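Local structure of mRNA nuclease HepT (Shewanella oneidensis MR-1, 6M6U) at residues S69-S72 against F73-A77; S87-L90 against K91-V94; G95-N98 against I99-D103; H118-E121 against D122-Q125. The protein cleaves mRNA, probably endonucleolytically, as the growth-inhibiting toxin of a type VII toxin-antitoxin pair and is neutralized mostly through tri-AMPylation by its partner MntA. All coordinates share one frame; numbering follows the deposited sequence.

Contact 1 of 4, residues S69-S72 against F73-A77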
loop_
_atom_site.group_PDB
_atom_site.type_symbol
_atom_site.label_atom_id
_atom_site.label_comp_id
_atom_site.label_asym_id
_atom_site.label_seq_id
_atom_site.Cartn_x
_atom_site.Cartn_y
_atom_site.Cartn_z
ATOM N N SER B 69 -23.431 -22.133 23.553
ATOM C CA SER B 69 -24.495 -21.930 24.528
ATOM C C SER B 69 -24.446 -22.990 25.626
ATOM O O SER B 69 -24.623 -22.676 26.807
ATOM C CB SER B 69 -25.852 -21.925 23.825
ATOM O OG SER B 69 -25.951 -22.980 22.886
ATOM N N ARG B 70 -24.177 -24.248 25.257
ATOM C CA ARG B 70 -24.072 -25.308 26.257
ATOM C C ARG B 70 -22.834 -25.139 27.119
ATOM O O ARG B 70 -22.889 -25.323 28.340
ATOM C CB ARG B 70 -24.039 -26.676 25.584
ATOM C CG ARG B 70 -25.340 -27.109 24.967
ATOM C CD ARG B 70 -25.088 -27.536 23.542
ATOM N NE ARG B 70 -26.060 -28.515 23.078
ATOM C CZ ARG B 70 -26.184 -28.885 21.811
ATOM N NH1 ARG B 70 -25.401 -28.350 20.885
ATOM N NH2 ARG B 70 -27.091 -29.789 21.466
ATOM N N ASP B 71 -21.697 -24.817 26.496
ATOM C CA ASP B 71 -20.480 -24.549 27.249
ATOM C C ASP B 71 -20.677 -23.448 28.280
ATOM O O ASP B 71 -19.935 -23.393 29.268
ATOM C CB ASP B 71 -19.349 -24.169 26.292
ATOM C CG ASP B 71 -17.994 -24.151 26.971
ATOM O OD1 ASP B 71 -17.215 -23.205 26.722
ATOM O OD2 ASP B 71 -17.693 -25.080 27.754
ATOM N N SER B 72 -21.664 -22.572 28.074
ATOM C CA SER B 72 -21.954 -21.542 29.063
ATOM C C SER B 72 -22.570 -22.142 30.319
ATOM O O SER B 72 -22.296 -21.676 31.430
ATOM C CB SER B 72 -22.877 -20.485 28.463
ATOM O OG SER B 72 -22.926 -19.341 29.292
ATOM N N PHE B 73 -23.419 -23.163 30.163
ATOM C CA PHE B 73 -23.899 -23.899 31.330
ATOM C C PHE B 73 -22.780 -24.722 31.951
ATOM O O PHE B 73 -22.681 -24.818 33.180
ATOM C CB PHE B 73 -25.073 -24.805 30.954
ATOM C CG PHE B 73 -26.302 -24.060 30.533
ATOM C CD1 PHE B 73 -26.894 -23.140 31.381
ATOM C CD2 PHE B 73 -26.871 -24.284 29.292
ATOM C CE1 PHE B 73 -28.029 -22.452 31.000
ATOM C CE2 PHE B 73 -28.008 -23.602 28.904
ATOM C CZ PHE B 73 -28.590 -22.685 29.762
ATOM N N THR B 74 -21.932 -25.327 31.113
ATOM C CA THR B 74 -20.807 -26.102 31.625
ATOM C C THR B 74 -19.921 -25.256 32.531
ATOM O O THR B 74 -19.519 -25.708 33.609
ATOM C CB THR B 74 -19.994 -26.679 30.466
ATOM O OG1 THR B 74 -20.805 -27.590 29.715
ATOM C CG2 THR B 74 -18.767 -27.409 30.980
ATOM N N LEU B 75 -19.627 -24.016 32.124
ATOM C CA LEU B 75 -18.764 -23.154 32.929
ATOM C C LEU B 75 -19.411 -22.800 34.264
ATOM O O LEU B 75 -18.721 -22.686 35.283
ATOM C CB LEU B 75 -18.403 -21.883 32.161
ATOM C CG LEU B 75 -17.442 -22.037 30.973
ATOM C CD1 LEU B 75 -17.134 -20.679 30.350
ATOM C CD2 LEU B 75 -16.149 -22.727 31.395
ATOM N N LEU B 76 -20.732 -22.602 34.282
ATOM C CA LEU B 76 -21.414 -22.350 35.550
ATOM C C LEU B 76 -21.299 -23.547 36.485
ATOM O O LEU B 76 -21.181 -23.381 37.707
ATOM C CB LEU B 76 -22.884 -22.013 35.314
ATOM C CG LEU B 76 -23.214 -20.768 34.490
ATOM C CD1 LEU B 76 -24.709 -20.716 34.224
ATOM C CD2 LEU B 76 -22.754 -19.505 35.212
ATOM N N ALA B 77 -21.340 -24.762 35.931
ATOM C CA ALA B 77 -21.279 -25.960 36.762
ATOM C C ALA B 77 -19.881 -26.172 37.331
ATOM O O ALA B 77 -19.732 -26.564 38.494
ATOM C CB ALA B 77 -21.725 -27.181 35.958
#
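In the short helix 69-78, which follows helix 33-60 and precedes helix 84-102 in the HepT chain, R70 and T74 illustrate how one carbonyl can serve both the backbone and a side chain one turn on. The peptide N of T74 donates to R70 O at 2.9 Å, in the carbonyl plane and nearly straight at 162°. The same oxygen takes two weak bonds, one from the backbone N of F73 and one from T74 OG1, which is 3.4 Å from R70 O. The hydroxyl lies beside the backbone N of T74 (chi1 -63°), folded back along the helix, and the methyl CG2 is turned the other way, toward D71. There the two side chains slant past each other, with D71 OD2 3.9 Å from T74 CB; the other oxygen of D71, OD1, accepts the backbone N of Q67. One residue further, L75 N bonds to D71 O at 2.9 Å while L75 CG presses on that oxygen. On the buried side L76 N makes a weak bond to S72 O, and L76 CG lies 3.3 Å from S72 O, an oxygen that N58 of helix 33-60 also engages. The F73 ring passes obliquely by S69 O, 3.7 Å from CD2, on its way to L90 of helix 84-102. T74 OG1 is also bonded to K91 NZ of that helix; since the hydroxyl donates weakly to R70 O, it can accept a hydrogen bond from the ammonium, and the lysine charge would probably polarise it, linking the backbone of one helix to a side chain of the next.

Contact 2 of 4, residues S87-L90 against K91-V94; sequences SDNL and KKMV
Backbone hydrogen bonds come first: K91, K92, M93 and V94 each donate the peptide N to the carbonyl four residues earlier. M93 N to N89 O measures 2.9 Å, and V94 N to L90 O, at 3.1 Å, is the straightest of the four (163°). Close packing of aliphatic carbons on these same oxygens is the second kind of contact. K91 CG rests 3.2 Å from S87 O, and the chain runs on past the serine hydroxyl, with K91 CD 3.7 Å from S87 OG. K92 takes the crowded position, its CG between the backbone N and the carbonyl carbon (chi1 45°), which sets that carbon 3.1 Å from D88 O and about as near to N89 O. Beyond it, the K92 and N89 side chains run alongside each other in the same direction, and N89 OD1 approaches K92 CD at 3.9 Å. Electrostatics make the third, looser kind. The bend at chi3 of K91 (61°) brings NZ to 4.5 Å from D88 OD1, too far for a salt bridge, so the attraction is probably modest; the firm partner of this ammonium is the T74 hydroxyl. On the buried side, L90 reaches F126 of helix 120-131, while M93 starts toward the preceding turn and then bends away, meeting F123. A helix with charged residues on one flank and apolar ones on the other is the classic amphipathic arrangement of an all-helical bundle, here in helix 84-102, whose C-terminal turns carry most of the RX(4)HXY motif.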
loop_
_atom_site.group_PDB
_atom_site.type_symbol
_atom_site.label_atom_id
_atom_site.label_comp_id
_atom_site.label_asym_id
_atom_site.label_seq_id
_atom_site.Cartn_x
_atom_site.Cartn_y
_atom_site.Cartn_z
ATOM N N SER B 87 -27.060 -28.648 35.113
ATOM C CA SER B 87 -26.304 -28.252 33.929
ATOM C C SER B 87 -26.586 -29.188 32.761
ATOM O O SER B 87 -26.823 -28.740 31.633
ATOM C CB SER B 87 -24.807 -28.231 34.249
ATOM O OG SER B 87 -24.030 -28.159 33.064
ATOM N N ASP B 88 -26.576 -30.497 33.018
ATOM C CA ASP B 88 -26.756 -31.468 31.943
ATOM C C ASP B 88 -28.173 -31.429 31.384
ATOM O O ASP B 88 -28.372 -31.605 30.176
ATOM C CB ASP B 88 -26.410 -32.868 32.444
ATOM C CG ASP B 88 -24.914 -33.082 32.578
ATOM O OD1 ASP B 88 -24.162 -32.082 32.573
ATOM O OD2 ASP B 88 -24.489 -34.251 32.689
ATOM N N ASN B 89 -29.169 -31.193 32.240
ATOM C CA ASN B 89 -30.549 -31.129 31.768
ATOM C C ASN B 89 -30.775 -29.901 30.898
ATOM O O ASN B 89 -31.398 -29.987 29.833
ATOM C CB ASN B 89 -31.518 -31.138 32.951
ATOM C CG ASN B 89 -31.739 -32.529 33.513
ATOM O OD1 ASN B 89 -31.472 -33.533 32.847
ATOM N ND2 ASN B 89 -32.240 -32.596 34.742
ATOM N N LEU B 90 -30.281 -28.740 31.343
ATOM C CA LEU B 90 -30.391 -27.531 30.535
ATOM C C LEU B 90 -29.706 -27.710 29.187
ATOM O O LEU B 90 -30.206 -27.235 28.160
ATOM C CB LEU B 90 -29.794 -26.337 31.282
ATOM C CG LEU B 90 -30.451 -25.936 32.599
ATOM C CD1 LEU B 90 -29.710 -24.764 33.193
ATOM C CD2 LEU B 90 -31.918 -25.601 32.399
ATOM N N LYS B 91 -28.568 -28.409 29.164
ATOM C CA LYS B 91 -27.851 -28.597 27.909
ATOM C C LYS B 91 -28.621 -29.490 26.941
ATOM O O LYS B 91 -28.580 -29.256 25.726
ATOM C CB LYS B 91 -26.451 -29.156 28.178
ATOM C CG LYS B 91 -25.501 -28.124 28.782
ATOM C CD LYS B 91 -24.270 -28.763 29.411
ATOM C CE LYS B 91 -23.450 -29.526 28.384
ATOM N NZ LYS B 91 -22.216 -30.129 28.977
ATOM N N LYS B 92 -29.340 -30.506 27.440
ATOM C CA LYS B 92 -30.141 -31.323 26.528
ATOM C C LYS B 92 -31.456 -30.639 26.161
ATOM O O LYS B 92 -32.036 -30.948 25.108
ATOM C CB LYS B 92 -30.381 -32.728 27.110
ATOM C CG LYS B 92 -30.779 -32.820 28.570
ATOM C CD LYS B 92 -30.646 -34.261 29.067
ATOM C CE LYS B 92 -31.181 -35.266 28.054
ATOM N NZ LYS B 92 -32.670 -35.329 28.079
ATOM N N MET B 93 -31.930 -29.705 26.993
ATOM C CA MET B 93 -32.994 -28.805 26.556
ATOM C C MET B 93 -32.592 -28.051 25.293
ATOM O O MET B 93 -33.346 -28.011 24.311
ATOM C CB MET B 93 -33.336 -27.817 27.661
ATOM C CG MET B 93 -34.117 -28.396 28.808
ATOM S SD MET B 93 -35.878 -28.365 28.441
ATOM C CE MET B 93 -36.538 -28.106 30.082
ATOM N N VAL B 94 -31.408 -27.426 25.312
ATOM C CA VAL B 94 -30.903 -26.715 24.140
ATOM C C VAL B 94 -30.855 -27.642 22.935
ATOM O O VAL B 94 -31.261 -27.268 21.827
ATOM C CB VAL B 94 -29.516 -26.110 24.437
ATOM C CG1 VAL B 94 -28.986 -25.380 23.214
ATOM C CG2 VAL B 94 -29.582 -25.176 25.637
#

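Contact 3 of 4, residues G95-N98 against I99-D103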
loop_
_atom_site.group_PDB
_atom_site.type_symbol
_atom_site.label_atom_id
_atom_site.label_comp_id
_atom_site.label_asym_id
_atom_site.label_seq_id
_atom_site.Cartn_x
_atom_site.Cartn_y
_atom_site.Cartn_z
ATOM N N GLY B 95 -30.359 -28.866 23.130
ATOM C CA GLY B 95 -30.305 -29.812 22.029
ATOM C C GLY B 95 -31.677 -30.129 21.470
ATOM O O GLY B 95 -31.850 -30.252 20.254
ATOM N N LEU B 96 -32.673 -30.262 22.350
ATOM C CA LEU B 96 -34.039 -30.481 21.888
ATOM C C LEU B 96 -34.564 -29.264 21.141
ATOM O O LEU B 96 -35.263 -29.405 20.129
ATOM C CB LEU B 96 -34.948 -30.812 23.068
ATOM C CG LEU B 96 -36.408 -31.074 22.691
ATOM C CD1 LEU B 96 -36.508 -32.247 21.723
ATOM C CD2 LEU B 96 -37.253 -31.322 23.938
ATOM N N ARG B 97 -34.238 -28.062 21.627
ATOM C CA ARG B 97 -34.623 -26.847 20.917
ATOM C C ARG B 97 -34.081 -26.857 19.494
ATOM O O ARG B 97 -34.817 -26.583 18.539
ATOM C CB ARG B 97 -34.136 -25.608 21.671
ATOM C CG ARG B 97 -34.199 -24.321 20.848
ATOM C CD ARG B 97 -32.814 -23.884 20.388
ATOM N NE ARG B 97 -32.236 -22.897 21.294
ATOM C CZ ARG B 97 -30.961 -22.524 21.280
ATOM N NH1 ARG B 97 -30.113 -23.063 20.413
ATOM N NH2 ARG B 97 -30.529 -21.612 22.141
ATOM N N ASN B 98 -32.794 -27.185 19.337
ATOM C CA ASN B 98 -32.186 -27.210 18.009
ATOM C C ASN B 98 -32.923 -28.166 17.080
ATOM O O ASN B 98 -33.159 -27.845 15.910
ATOM C CB ASN B 98 -30.709 -27.599 18.106
ATOM C CG ASN B 98 -29.857 -26.519 18.752
ATOM O OD1 ASN B 98 -30.269 -25.362 18.847
ATOM N ND2 ASN B 98 -28.658 -26.891 19.191
ATOM N N ILE B 99 -33.294 -29.345 17.582
ATOM C CA ILE B 99 -34.035 -30.293 16.755
ATOM C C ILE B 99 -35.426 -29.754 16.456
ATOM O O ILE B 99 -35.852 -29.701 15.296
ATOM C CB ILE B 99 -34.103 -31.672 17.438
ATOM C CG1 ILE B 99 -32.700 -32.254 17.621
ATOM C CG2 ILE B 99 -34.978 -32.624 16.630
ATOM C CD1 ILE B 99 -32.684 -33.566 18.383
ATOM N N ALA B 100 -36.147 -29.334 17.501
ATOM C CA ALA B 100 -37.518 -28.865 17.328
ATOM C C ALA B 100 -37.590 -27.713 16.334
ATOM O O ALA B 100 -38.487 -27.672 15.483
ATOM C CB ALA B 100 -38.102 -28.451 18.679
ATOM N N VAL B 101 -36.640 -26.784 16.403
ATOM C CA VAL B 101 -36.712 -25.595 15.563
ATOM C C VAL B 101 -36.125 -25.862 14.180
ATOM O O VAL B 101 -36.766 -25.589 13.159
ATOM C CB VAL B 101 -36.015 -24.409 16.254
ATOM C CG1 VAL B 101 -36.067 -23.178 15.365
ATOM C CG2 VAL B 101 -36.665 -24.127 17.603
ATOM N N HIS B 102 -34.906 -26.406 14.118
ATOM C CA HIS B 102 -34.169 -26.476 12.859
ATOM C C HIS B 102 -34.404 -27.754 12.066
ATOM O O HIS B 102 -34.119 -27.777 10.863
ATOM C CB HIS B 102 -32.667 -26.334 13.115
ATOM C CG HIS B 102 -32.295 -25.056 13.794
ATOM N ND1 HIS B 102 -31.777 -25.010 15.071
ATOM C CD2 HIS B 102 -32.383 -23.773 13.378
ATOM C CE1 HIS B 102 -31.554 -23.752 15.408
ATOM N NE2 HIS B 102 -31.916 -22.981 14.399
ATOM N N ASP B 103 -34.902 -28.815 12.698
ATOM C CA ASP B 103 -35.055 -30.102 12.035
ATOM C C ASP B 103 -36.326 -30.789 12.546
ATOM O O ASP B 103 -36.295 -31.871 13.128
ATOM C CB ASP B 103 -33.809 -30.957 12.259
ATOM C CG ASP B 103 -33.693 -32.093 11.264
ATOM O OD1 ASP B 103 -34.182 -31.942 10.123
ATOM O OD2 ASP B 103 -33.102 -33.134 11.624
#
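R97 and V101 meet on the buried flank of helix 84-102, where packing is tight. V101 N donates to R97 O at 2.8 Å, and V101 CG2 lies 3.2 Å from R97 O and 4.1 Å from R97 CG. Beside them the bond from A100 N to L96 O is equally short and almost straight. R97 and H102 belong to the RX(4)HXY motif of HEPN ribonucleases and are active-site residues by similarity. R97 NH1 donates to N98 OD1 at 2.8 Å, close to the guanidinium plane, while NH2 forms a salt bridge with E48 of its own chain, so its two terminal nitrogens have separate partners. The N98-H102 end is polar and more open. H102 N bonds N98 O at 2.9 Å; chi1 (-59°) carries the imidazole back beside the same oxygen and chi2 turns ND1 to it, for a weak, bent bond of 3.3 Å between ND1 and N98 O (125°). The N98 amide runs alongside, its plane 46° from the ring. At this subunit interface, H102 NE2 weakly bonds E48 of the second HepT subunit. On the looser side I99 N keeps its bond to G95 O at 3.2 Å, and CG1 of the exposed I99 rests on that oxygen, with L107 nearby.

Contact 4 of 4, residues H118-E121 against D122-Q125; sequences HHLE and DFEQ
Matching first torsions, with CG beside the backbone N in both H119 (chi1 -73°) and D122 (chi1 -63°), send the imidazole and the carboxylate out side by side, their planes almost perpendicular (87°). H119 ND1 then donates to D122 OD2 at 3.3 Å. The oxygen lies at the ring edge but tilted from its plane, and its syn side is approached from somewhat out of the carboxylate plane; with the length and the bent N-H...O angle, these tilts make the bond moderate. A second bond runs the other way along the chain: D122 N donates to H119 O at 3.0 Å, approaching from above the carbonyl plane. Each residue is therefore both donor and acceptor to the other, which fixes the ring relative to the first helical turn and leaves the aspartate's charge probably softened by the imidazole N-H. On the buried side L120 and F123 cross, L120 CD2 lying 4.2 Å from F123 CD2, while E124 CG sits 3.4 Å from L120 O. H119 interrupts helical geometry between helices 109-118 and 120-131; its two bonds with D122 close the first turn of the second helix, and F123 packs that turn against I12, I16 and C47 in the core of the all-helical HepT fold.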
loop_
_atom_site.group_PDB
_atom_site.type_symbol
_atom_site.label_atom_id
_atom_site.label_comp_id
_atom_site.label_asym_id
_atom_site.label_seq_id
_atom_site.Cartn_x
_atom_site.Cartn_y
_atom_site.Cartn_z
ATOM N N HIS B 118 -42.607 -33.006 32.423
ATOM C CA HIS B 118 -41.694 -33.374 33.495
ATOM C C HIS B 118 -40.428 -32.537 33.604
ATOM O O HIS B 118 -39.713 -32.682 34.603
ATOM C CB HIS B 118 -41.281 -34.849 33.357
ATOM C CG HIS B 118 -42.422 -35.807 33.476
ATOM N ND1 HIS B 118 -42.666 -36.795 32.547
ATOM C CD2 HIS B 118 -43.388 -35.929 34.417
ATOM C CE1 HIS B 118 -43.735 -37.483 32.908
ATOM N NE2 HIS B 118 -44.192 -36.978 34.040
ATOM N N HIS B 119 -40.115 -31.679 32.634
ATOM C CA HIS B 119 -38.833 -30.992 32.646
ATOM C C HIS B 119 -38.930 -29.474 32.643
ATOM O O HIS B 119 -37.891 -28.810 32.722
ATOM C CB HIS B 119 -37.972 -31.464 31.469
ATOM C CG HIS B 119 -37.430 -32.847 31.651
ATOM N ND1 HIS B 119 -36.095 -33.101 31.878
ATOM C CD2 HIS B 119 -38.051 -34.051 31.668
ATOM C CE1 HIS B 119 -35.912 -34.402 32.014
ATOM N NE2 HIS B 119 -37.084 -35.002 31.890
ATOM N N LEU B 120 -40.133 -28.901 32.588
ATOM C CA LEU B 120 -40.257 -27.462 32.788
ATOM C C LEU B 120 -39.749 -27.039 34.159
ATOM O O LEU B 120 -39.430 -25.860 34.355
ATOM C CB LEU B 120 -41.709 -27.020 32.601
ATOM C CG LEU B 120 -42.268 -27.215 31.189
ATOM C CD1 LEU B 120 -43.673 -26.641 31.060
ATOM C CD2 LEU B 120 -41.331 -26.597 30.156
ATOM N N GLU B 121 -39.653 -27.981 35.104
ATOM C CA GLU B 121 -39.110 -27.678 36.424
ATOM C C GLU B 121 -37.629 -27.320 36.366
ATOM O O GLU B 121 -37.134 -26.625 37.258
ATOM C CB GLU B 121 -39.322 -28.863 37.367
ATOM C CG GLU B 121 -40.645 -28.844 38.126
ATOM C CD GLU B 121 -41.830 -29.300 37.287
ATOM O OE1 GLU B 121 -42.957 -29.314 37.823
ATOM O OE2 GLU B 121 -41.638 -29.647 36.102
ATOM N N ASP B 122 -36.908 -27.796 35.343
ATOM C CA ASP B 122 -35.497 -27.443 35.206
ATOM C C ASP B 122 -35.320 -25.940 35.037
ATOM O O ASP B 122 -34.434 -25.339 35.655
ATOM C CB ASP B 122 -34.874 -28.191 34.026
ATOM C CG ASP B 122 -34.883 -29.698 34.215
ATOM O OD1 ASP B 122 -34.991 -30.153 35.374
ATOM O OD2 ASP B 122 -34.776 -30.426 33.205
ATOM N N PHE B 123 -36.158 -25.316 34.206
ATOM C CA PHE B 123 -36.146 -23.863 34.083
ATOM C C PHE B 123 -36.416 -23.192 35.423
ATOM O O PHE B 123 -35.747 -22.219 35.786
ATOM C CB PHE B 123 -37.181 -23.414 33.052
ATOM C CG PHE B 123 -36.873 -23.839 31.646
ATOM C CD1 PHE B 123 -35.604 -23.670 31.115
ATOM C CD2 PHE B 123 -37.859 -24.409 30.851
ATOM C CE1 PHE B 123 -35.321 -24.057 29.820
ATOM C CE2 PHE B 123 -37.582 -24.800 29.551
ATOM C CZ PHE B 123 -36.308 -24.624 29.037
ATOM N N GLU B 124 -37.401 -23.699 36.170
ATOM C CA GLU B 124 -37.748 -23.094 37.453
ATOM C C GLU B 124 -36.673 -23.362 38.498
ATOM O O GLU B 124 -36.377 -22.493 39.327
ATOM C CB GLU B 124 -39.107 -23.615 37.919
ATOM C CG GLU B 124 -40.150 -23.619 36.814
ATOM C CD GLU B 124 -41.518 -23.181 37.291
ATOM O OE1 GLU B 124 -42.302 -24.047 37.729
ATOM O OE2 GLU B 124 -41.803 -21.966 37.231
ATOM N N GLN B 125 -36.074 -24.554 38.465
ATOM C CA GLN B 125 -34.947 -24.849 39.345
ATOM C C GLN B 125 -33.759 -23.941 39.038
ATOM O O GLN B 125 -33.078 -23.464 39.953
ATOM C CB GLN B 125 -34.561 -26.321 39.201
ATOM C CG GLN B 125 -33.523 -26.822 40.190
ATOM C CD GLN B 125 -33.188 -28.288 39.979
ATOM O OE1 GLN B 125 -33.971 -29.038 39.392
ATOM N NE2 GLN B 125 -32.017 -28.702 40.449
#

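Along the chain the four contacts come in order, contact 1 on helix 69-78, contacts 2 and 3 on successive parts of helix 84-102, and contact 4 across the break into helix 120-131. Contact 2 is the meeting point: its centre lies about 9 Å from that of contact 1, which it touches through S87 on A77, and about 11 Å from that of contact 4, which it touches through M93 on H119. Contacts 2 and 4 are centred about 8 Å from the chain's centre, contact 3 about 12 Å, on the opposite side from contact 4. Contact 3 thus carries the putative active-site residues at the interface with the second subunit, where R70 of contact 1 also reaches G95 and N98.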